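Local coordinates for uncharacterized protein YmzC (Bacillus subtilis, PDB 3KVP), which is of unknown function but is made as a precursor with a signal sequence, probably for export, and its YmzC-like part forms a small antiparallel sheet, at residues 28-33 and 45-50. Sequence-based numbering, arbitrary orientation.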
ATOM      1  N   GLU D  28       9.968   3.595  -6.809  1.00 39.62           N
ATOM      2  CA  GLU D  28      10.509   4.914  -7.123  1.00 40.12           C
ATOM      3  C   GLU D  28      10.149   5.380  -8.535  1.00 44.10           C
ATOM      4  O   GLU D  28       9.772   4.595  -9.395  1.00 41.89           O
ATOM      5  CB  GLU D  28      12.045   4.938  -6.975  1.00 48.01           C
ATOM      6  CG  GLU D  28      12.609   4.740  -5.549  1.00 56.88           C
ATOM      7  CD  GLU D  28      14.139   4.574  -5.523  1.00 63.74           C
ATOM      8  OE1 GLU D  28      14.745   4.509  -4.423  1.00 61.73           O
ATOM      9  OE2 GLU D  28      14.743   4.509  -6.614  1.00 70.23           O
ATOM     10  N   HIS D  29      10.330   6.670  -8.777  1.00 47.82           N
ATOM     11  CA  HIS D  29      10.145   7.235 -10.100  1.00 43.44           C
ATOM     12  C   HIS D  29       8.778   6.850 -10.707  1.00 48.81           C
ATOM     13  O   HIS D  29       8.693   6.429 -11.853  1.00 51.18           O
ATOM     14  CB  HIS D  29      11.298   6.809 -11.010  1.00 41.66           C
ATOM     15  CG  HIS D  29      12.658   7.113 -10.456  1.00 53.11           C
ATOM     16  ND1 HIS D  29      12.940   8.271  -9.762  1.00 56.17           N
ATOM     17  CD2 HIS D  29      13.821   6.420 -10.512  1.00 60.89           C
ATOM     18  CE1 HIS D  29      14.209   8.268  -9.393  1.00 55.03           C
ATOM     19  NE2 HIS D  29      14.767   7.153  -9.835  1.00 62.13           N
ATOM     20  N   ASN D  30       7.710   6.992  -9.931  1.00 48.39           N
ATOM     21  CA  ASN D  30       6.364   6.679 -10.423  1.00 48.23           C
ATOM     22  C   ASN D  30       6.163   5.268 -10.971  1.00 46.49           C
ATOM     23  O   ASN D  30       5.235   5.038 -11.743  1.00 47.58           O
ATOM     24  CB  ASN D  30       5.945   7.675 -11.500  1.00 51.65           C
ATOM     25  CG  ASN D  30       4.857   8.630 -11.036  1.00 55.01           C
ATOM     26  OD1 ASN D  30       4.363   9.442 -11.818  1.00 68.20           O
ATOM     27  ND2 ASN D  30       4.479   8.539  -9.774  1.00 45.78           N
ATOM     28  N   HIS D  31       7.038   4.337 -10.614  1.00 39.31           N
ATOM     29  CA  HIS D  31       6.775   2.932 -10.894  1.00 44.11           C
ATOM     30  C   HIS D  31       5.905   2.383  -9.777  1.00 47.65           C
ATOM     31  O   HIS D  31       5.805   2.977  -8.704  1.00 48.97           O
ATOM     32  CB  HIS D  31       8.068   2.118 -10.962  1.00 45.01           C
ATOM     33  CG  HIS D  31       8.925   2.431 -12.151  1.00 50.15           C
ATOM     34  ND1 HIS D  31       9.413   3.694 -12.405  1.00 48.81           N
ATOM     35  CD2 HIS D  31       9.406   1.635 -13.138  1.00 48.97           C
ATOM     36  CE1 HIS D  31      10.147   3.666 -13.505  1.00 49.67           C
ATOM     37  NE2 HIS D  31      10.163   2.428 -13.967  1.00 51.36           N
ATOM     38  N   PHE D  32       5.275   1.247 -10.043  1.00 46.34           N
ATOM     39  CA  PHE D  32       4.490   0.520  -9.058  1.00 42.30           C
ATOM     40  C   PHE D  32       4.475  -0.942  -9.450  1.00 50.04           C
ATOM     41  O   PHE D  32       4.802  -1.290 -10.592  1.00 51.23           O
ATOM     42  CB  PHE D  32       3.053   1.034  -8.972  1.00 40.40           C
ATOM     43  CG  PHE D  32       2.293   1.008 -10.293  1.00 44.32           C
ATOM     44  CD1 PHE D  32       1.468  -0.060 -10.625  1.00 48.77           C
ATOM     45  CD2 PHE D  32       2.365   2.076 -11.177  1.00 44.96           C
ATOM     46  CE1 PHE D  32       0.735  -0.077 -11.830  1.00 47.69           C
ATOM     47  CE2 PHE D  32       1.645   2.063 -12.377  1.00 45.23           C
ATOM     48  CZ  PHE D  32       0.826   0.982 -12.699  1.00 44.09           C
ATOM     49  N   GLY D  33       4.094  -1.795  -8.508  1.00 45.72           N
ATOM     50  CA  GLY D  33       4.027  -3.215  -8.778  1.00 41.92           C
ATOM     51  C   GLY D  33       2.716  -3.843  -8.350  1.00 48.10           C
ATOM     52  O   GLY D  33       2.053  -3.401  -7.409  1.00 51.37           O
ATOM     53  N   TYR D  45       4.165   4.617 -14.499  1.00 48.01           N
ATOM     54  CA  TYR D  45       3.252   5.646 -14.969  1.00 47.92           C
ATOM     55  C   TYR D  45       4.026   6.882 -15.434  1.00 53.72           C
ATOM     56  O   TYR D  45       4.781   7.482 -14.662  1.00 56.08           O
ATOM     57  CB  TYR D  45       2.248   6.030 -13.892  1.00 46.02           C
ATOM     58  CG  TYR D  45       1.382   7.202 -14.306  1.00 53.04           C
ATOM     59  CD1 TYR D  45       0.534   7.112 -15.395  1.00 57.32           C
ATOM     60  CD2 TYR D  45       1.434   8.403 -13.618  1.00 56.98           C
ATOM     61  CE1 TYR D  45      -0.260   8.184 -15.787  1.00 57.98           C
ATOM     62  CE2 TYR D  45       0.649   9.477 -13.990  1.00 57.11           C
ATOM     63  CZ  TYR D  45      -0.198   9.362 -15.071  1.00 60.54           C
ATOM     64  OH  TYR D  45      -0.970  10.435 -15.438  1.00 63.57           O
ATOM     65  N   ASN D  46       3.862   7.263 -16.696  1.00 58.90           N
ATOM     66  CA  ASN D  46       4.515   8.474 -17.168  1.00 60.48           C
ATOM     67  C   ASN D  46       3.555   9.649 -17.159  1.00 60.22           C
ATOM     68  O   ASN D  46       2.729   9.804 -18.063  1.00 62.84           O
ATOM     69  CB  ASN D  46       5.096   8.274 -18.558  1.00 69.50           C
ATOM     70  CG  ASN D  46       5.886   9.476 -19.036  1.00 72.60           C
ATOM     71  OD1 ASN D  46       5.755  10.587 -18.515  1.00 75.62           O
ATOM     72  ND2 ASN D  46       6.715   9.257 -20.041  1.00 74.62           N
ATOM     73  N   GLU D  47       3.666  10.479 -16.130  1.00 52.85           N
ATOM     74  CA  GLU D  47       2.743  11.584 -15.970  1.00 50.82           C
ATOM     75  C   GLU D  47       2.803  12.508 -17.184  1.00 59.12           C
ATOM     76  O   GLU D  47       1.780  13.032 -17.631  1.00 65.04           O
ATOM     77  CB  GLU D  47       3.064  12.342 -14.690  1.00 51.07           C
ATOM     78  CG  GLU D  47       2.128  13.498 -14.399  1.00 64.56           C
ATOM     79  CD  GLU D  47       2.478  14.234 -13.107  1.00 75.90           C
ATOM     80  OE1 GLU D  47       3.256  13.693 -12.281  1.00 70.53           O
ATOM     81  OE2 GLU D  47       1.969  15.365 -12.917  1.00 84.87           O
ATOM     82  N   SER D  48       4.000  12.687 -17.736  1.00 61.02           N
ATOM     83  CA  SER D  48       4.200  13.605 -18.860  1.00 64.95           C
ATOM     84  C   SER D  48       3.425  13.197 -20.120  1.00 70.31           C
ATOM     85  O   SER D  48       2.775  14.029 -20.758  1.00 73.32           O
ATOM     86  CB  SER D  48       5.688  13.718 -19.189  1.00 68.10           C
ATOM     87  OG  SER D  48       5.876  13.878 -20.591  1.00 78.62           O
ATOM     88  N   ARG D  49       3.524  11.921 -20.490  1.00 70.87           N
ATOM     89  CA  ARG D  49       2.745  11.378 -21.597  1.00 64.96           C
ATOM     90  C   ARG D  49       1.417  10.862 -21.067  1.00 61.71           C
ATOM     91  O   ARG D  49       0.597  10.357 -21.821  1.00 63.04           O
ATOM     92  CB  ARG D  49       3.484  10.229 -22.292  1.00 67.14           C
ATOM     93  CG  ARG D  49       4.992  10.389 -22.386  1.00 74.18           C
ATOM     94  CD  ARG D  49       5.586   9.572 -23.534  1.00 87.55           C
ATOM     95  NE  ARG D  49       5.261  10.156 -24.843  1.00 99.80           N
ATOM     96  CZ  ARG D  49       4.602   9.524 -25.816  1.00103.43           C
ATOM     97  NH1 ARG D  49       4.201   8.268 -25.647  1.00106.10           N
ATOM     98  NH2 ARG D  49       4.349  10.147 -26.962  1.00100.06           N
ATOM     99  N   ASN D  50       1.208  10.969 -19.762  1.00 66.52           N
ATOM    100  CA  ASN D  50       0.005  10.415 -19.145  1.00 70.09           C
ATOM    101  C   ASN D  50      -0.299   8.994 -19.614  1.00 73.72           C
ATOM    102  O   ASN D  50      -1.343   8.740 -20.211  1.00 78.15           O
ATOM    103  CB  ASN D  50      -1.198  11.306 -19.444  1.00 68.30           C
ATOM    104  CG  ASN D  50      -2.477  10.780 -18.828  1.00 70.82           C
ATOM    105  OD1 ASN D  50      -3.553  10.908 -19.398  1.00 75.82           O
ATOM    106  ND2 ASN D  50      -2.363  10.176 -17.667  1.00 69.41           N
TER
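Tyr45 N donates to Asn30 O over 3.0 Å in an almost straight bond (172° at the hydrogen), a backbone hydrogen bond that ties the turn before strand 31-36 to the end of strand 39-46. It continues the antiparallel pairing of this hairpin, in which Phe32 and Tyr43 are also bonded through their backbones.

The tight part lies around this bond. The side chains of Asn30 and Tyr45 lie next to each other and project alike, and Asn30 CB comes within 3.4 Å of Tyr45 O. The Asn30 amide sits at the edge of the Tyr45 ring, near CD2, its plane inclined 55° to the ring. Tyr45 reaches this amide because chi1 of 174° swings CG away from the backbone N, and its flat ring suits a buried place. Phe32 adds a looser apolar contact, its CE2 4.3 Å from Tyr45 CB; being aromatic, it can also stack on Phe25 of the second subunit.

Asparagine suits position 30 because it readily adopts the positive phi that a type I' turn, here Glu28 to His31, demands. His31 ND1 reinforces that turn by bonding to His29 O, 2.9 Å away.

Toward solvent the two segments diverge: Glu47 only brushes Asn30, and Ser48 and Arg49 are exposed. A straight backbone bond thus sets the register, while buried amide and aromatic side chains pack beside it and meet the second subunit.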